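Local atomic coordinates of iron-containing alcohol dehydrogenase (Ralstonia eutropha, PDB entry 3JZD), a protein that probably reduces maleylacetate to 3-oxoadipate with NADH or NADPH, as a homodimeric member of the iron-containing alcohol dehydrogenase family. Residues A258-H261 with T262-P266; A274-P277 with E278-R282. One frame throughout, in Å; residues are numbered along the deposited sequence.

Contact 1 (A258-H261 with T262-P266); sequences AETH and TIVLP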
# COMPACT_ATOMS: atom_id res chain seq x y z
N ALA A 258 -1.49 -22.33 13.69
CA ALA A 258 -2.62 -21.37 13.76
C ALA A 258 -3.28 -21.36 15.15
O ALA A 258 -3.60 -20.30 15.73
CB ALA A 258 -3.66 -21.69 12.69
N GLU A 259 -3.45 -22.55 15.71
CA GLU A 259 -4.08 -22.67 17.02
C GLU A 259 -3.25 -22.02 18.13
O GLU A 259 -3.83 -21.42 19.04
CB GLU A 259 -4.37 -24.12 17.37
CG GLU A 259 -5.47 -24.79 16.57
CD GLU A 259 -5.13 -25.12 15.12
OE1 GLU A 259 -3.91 -25.16 14.75
OE2 GLU A 259 -6.11 -25.30 14.34
N THR A 260 -1.94 -22.14 18.06
CA THR A 260 -1.04 -21.49 19.02
C THR A 260 -1.24 -19.98 18.93
O THR A 260 -1.41 -19.32 19.94
CB THR A 260 0.43 -21.88 18.79
OG1 THR A 260 0.58 -23.28 18.98
CG2 THR A 260 1.40 -21.16 19.73
N HIS A 261 -1.29 -19.44 17.71
CA HIS A 261 -1.52 -18.01 17.53
C HIS A 261 -2.82 -17.59 18.17
O HIS A 261 -2.90 -16.59 18.90
CB HIS A 261 -1.47 -17.65 16.01
CG HIS A 261 -0.07 -17.49 15.51
ND1 HIS A 261 0.58 -16.28 15.53
CD2 HIS A 261 0.85 -18.40 15.10
CE1 HIS A 261 1.83 -16.45 15.12
NE2 HIS A 261 2.02 -17.72 14.86
N THR A 262 -3.85 -18.38 17.92
CA THR A 262 -5.17 -18.07 18.38
C THR A 262 -5.23 -18.00 19.93
O THR A 262 -5.79 -17.10 20.48
CB THR A 262 -6.15 -19.12 17.87
OG1 THR A 262 -6.29 -19.00 16.46
CG2 THR A 262 -7.53 -18.98 18.53
N ILE A 263 -4.60 -18.94 20.59
CA ILE A 263 -4.59 -19.03 22.04
C ILE A 263 -3.71 -18.00 22.70
O ILE A 263 -4.11 -17.40 23.67
CB ILE A 263 -4.15 -20.45 22.49
CG1 ILE A 263 -5.24 -21.48 22.03
CG2 ILE A 263 -3.90 -20.48 24.02
CD1 ILE A 263 -4.75 -22.99 21.87
N VAL A 264 -2.51 -17.80 22.16
CA VAL A 264 -1.55 -16.87 22.73
C VAL A 264 -1.90 -15.37 22.52
O VAL A 264 -1.68 -14.55 23.41
CB VAL A 264 -0.12 -17.18 22.18
CG1 VAL A 264 0.94 -16.07 22.58
CG2 VAL A 264 0.29 -18.59 22.66
N LEU A 265 -2.46 -15.01 21.37
CA LEU A 265 -2.72 -13.61 21.09
C LEU A 265 -3.37 -12.78 22.22
O LEU A 265 -2.84 -11.76 22.62
CB LEU A 265 -3.45 -13.45 19.76
CG LEU A 265 -3.70 -12.02 19.35
CD1 LEU A 265 -2.39 -11.34 19.06
CD2 LEU A 265 -4.67 -12.03 18.06
N PRO A 266 -4.50 -13.21 22.77
CA PRO A 266 -5.02 -12.37 23.82
C PRO A 266 -4.06 -12.11 25.03
O PRO A 266 -4.06 -11.01 25.61
CB PRO A 266 -6.25 -13.17 24.29
CG PRO A 266 -6.65 -14.05 23.11
CD PRO A 266 -5.30 -14.43 22.55

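Contact 2 (A274-P277 with E278-R282); sequences AAVP and EAMAR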
# COMPACT_ATOMS: atom_id res chain seq x y z
N ALA A 274 -0.46 -2.21 28.60
CA ALA A 274 -0.14 -1.01 29.35
C ALA A 274 0.89 -0.14 28.65
O ALA A 274 0.88 1.09 28.80
CB ALA A 274 0.38 -1.35 30.78
N ALA A 275 1.75 -0.77 27.87
CA ALA A 275 2.83 -0.09 27.18
C ALA A 275 2.43 0.62 25.89
O ALA A 275 3.07 1.62 25.53
CB ALA A 275 3.96 -1.09 26.90
N VAL A 276 1.37 0.14 25.24
CA VAL A 276 0.91 0.61 23.91
C VAL A 276 -0.59 0.81 23.81
O VAL A 276 -1.26 0.18 23.01
CB VAL A 276 1.43 -0.40 22.80
CG1 VAL A 276 2.91 -0.33 22.76
CG2 VAL A 276 1.02 -1.88 23.08
N PRO A 277 -1.14 1.75 24.61
CA PRO A 277 -2.58 1.99 24.66
C PRO A 277 -3.14 2.52 23.35
O PRO A 277 -4.29 2.20 22.98
CB PRO A 277 -2.73 3.00 25.79
CG PRO A 277 -1.37 3.65 25.92
CD PRO A 277 -0.39 2.62 25.53
N GLU A 278 -2.36 3.29 22.62
CA GLU A 278 -2.84 3.75 21.32
C GLU A 278 -3.06 2.55 20.36
O GLU A 278 -4.09 2.51 19.69
CB GLU A 278 -1.91 4.78 20.70
CG GLU A 278 -2.41 5.23 19.36
CD GLU A 278 -1.70 6.45 18.83
OE1 GLU A 278 -1.16 7.23 19.63
OE2 GLU A 278 -1.73 6.63 17.60
N ALA A 279 -2.11 1.61 20.28
CA ALA A 279 -2.29 0.45 19.40
C ALA A 279 -3.53 -0.35 19.89
O ALA A 279 -4.36 -0.76 19.09
CB ALA A 279 -1.00 -0.42 19.34
N MSE A 280 -3.66 -0.55 21.19
CA MSE A 280 -4.81 -1.26 21.74
C MSE A 280 -6.15 -0.63 21.37
O MSE A 280 -7.09 -1.36 21.02
CB MSE A 280 -4.73 -1.35 23.25
CG MSE A 280 -3.66 -2.21 23.85
SE MSE A 280 -3.40 -4.01 23.12
CE MSE A 280 -2.36 -3.60 21.53
N ALA A 281 -6.26 0.70 21.50
CA ALA A 281 -7.46 1.42 21.08
C ALA A 281 -7.81 1.20 19.58
O ALA A 281 -8.97 1.17 19.21
CB ALA A 281 -7.36 2.93 21.43
N ARG A 282 -6.80 1.09 18.72
CA ARG A 282 -7.03 0.81 17.31
C ARG A 282 -7.46 -0.63 17.12
O ARG A 282 -8.34 -0.91 16.32
CB ARG A 282 -5.81 1.14 16.44
CG ARG A 282 -5.51 2.64 16.45
CD ARG A 282 -4.37 3.06 15.58
NE ARG A 282 -4.68 2.92 14.16
CZ ARG A 282 -3.91 3.40 13.18
NH1 ARG A 282 -2.78 4.03 13.49
NH2 ARG A 282 -4.28 3.25 11.90

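Contact 1 (A258-H261 with T262-P266)
Thr262 N to Ala258 O (2.9 Å), Ile263 N to Glu259 O (3.0 Å), Val264 N to Thr260 O (2.9 Å) and Leu265 N to His261 O (3.0 Å) are four consecutive i to i+4 bonds, the signature of an alpha helix, here the N-terminal half of helix 257-272. Residues 258-261 and 262-266 are successive turns of it, and a kink comes at Pro266, whose ring nitrogen has no hydrogen to give back to the previous turn. The helix lies in the largely helical C-terminal half of the family fold, with Ala258 beside the bound NAD. Thr260 and Val264 run alongside each other, their CG2 methyls 4.1 Å apart, while Thr260 OG1 bonds back to Pro256 O. The CA-CB bond of His261 points away from residues 262-266; its ring meets those of His257 and His242, and ND1 is hydrogen-bonded to His242 NE2. Ile263 folds back along the preceding turn, bringing CD1 to 3.4 Å from Glu259 O. The hydroxyl of Thr262 sits beside its own backbone N (chi1 -68°), a position from which it donates to Ala258 O; that oxygen is thus gripped twice, with Thr262 OG1 3.1 Å away and 42° above the carbonyl plane.

Contact 2 (A274-P277 with E278-R282)
Val276 O receives the N-H of Met280, a selenomethionine, and Pro277 O that of Ala281: these bonds make the first turn of helix 277-287, with Val276 at the N-cap. Pro277 suits the first turn, since its nitrogen has no hydrogen and needs no acceptor there. Glu278 comes next. Its CG lies anti to the backbone N and the chain stays extended, carrying the carboxylate away from the cap on an exposed side, while its backbone O takes the N-H of Arg282. Ala279 places its methyl against the cap residue, CB lying 4.2 Å from Val276 CB and 3.7 Å from Val276 O. Met280 N donates to Val276 O over 3.1 Å, almost straight at 169° and in the carbonyl plane, and Met280 CG lies 3.5 Å from the same oxygen. Beyond CG the chain bends at both chi2 and chi3 (-47° and 80°), which curls the CE methyl of Met280 back to 4.1 Å from Val276 CG2, the two side chains crossing at a slant. Ala281 closes the turn through its N, 2.9 Å from Pro277 O, with CB 3.5 Å from that acceptor. Arg282 leads away from the cap, and its NE forms a salt bridge with Glu197 OE1. The turn sits at the periphery of the C-terminal helical part: Val276 packs on Tyr184 and Pro336, Ala279 rests on Leu183 just past helix 165-182, and Arg282 ties helix 277-287 to helix 190-212.

How the contacts relate
Along the chain the two contacts come in series, neither nesting nor crossing. Contact 1 joins consecutive turns early in helix 257-272, a buried position near the NAD. The same helix runs on to residue 272, and the short loop that follows leads into contact 2, where the chain turns into helix 277-287 nearer the surface and away from the NAD site. Neither closes a long loop; each sets a local turn. The centres of contact 1 and contact 2 are about 19 Å apart, and the nearest atoms of contact 1 and contact 2 are about 7 Å apart, without touching. Helix 165-182 and the loop after it link their surroundings: contact 1 packs on the helix itself, contact 2 on Leu183 and Tyr184 beyond its end.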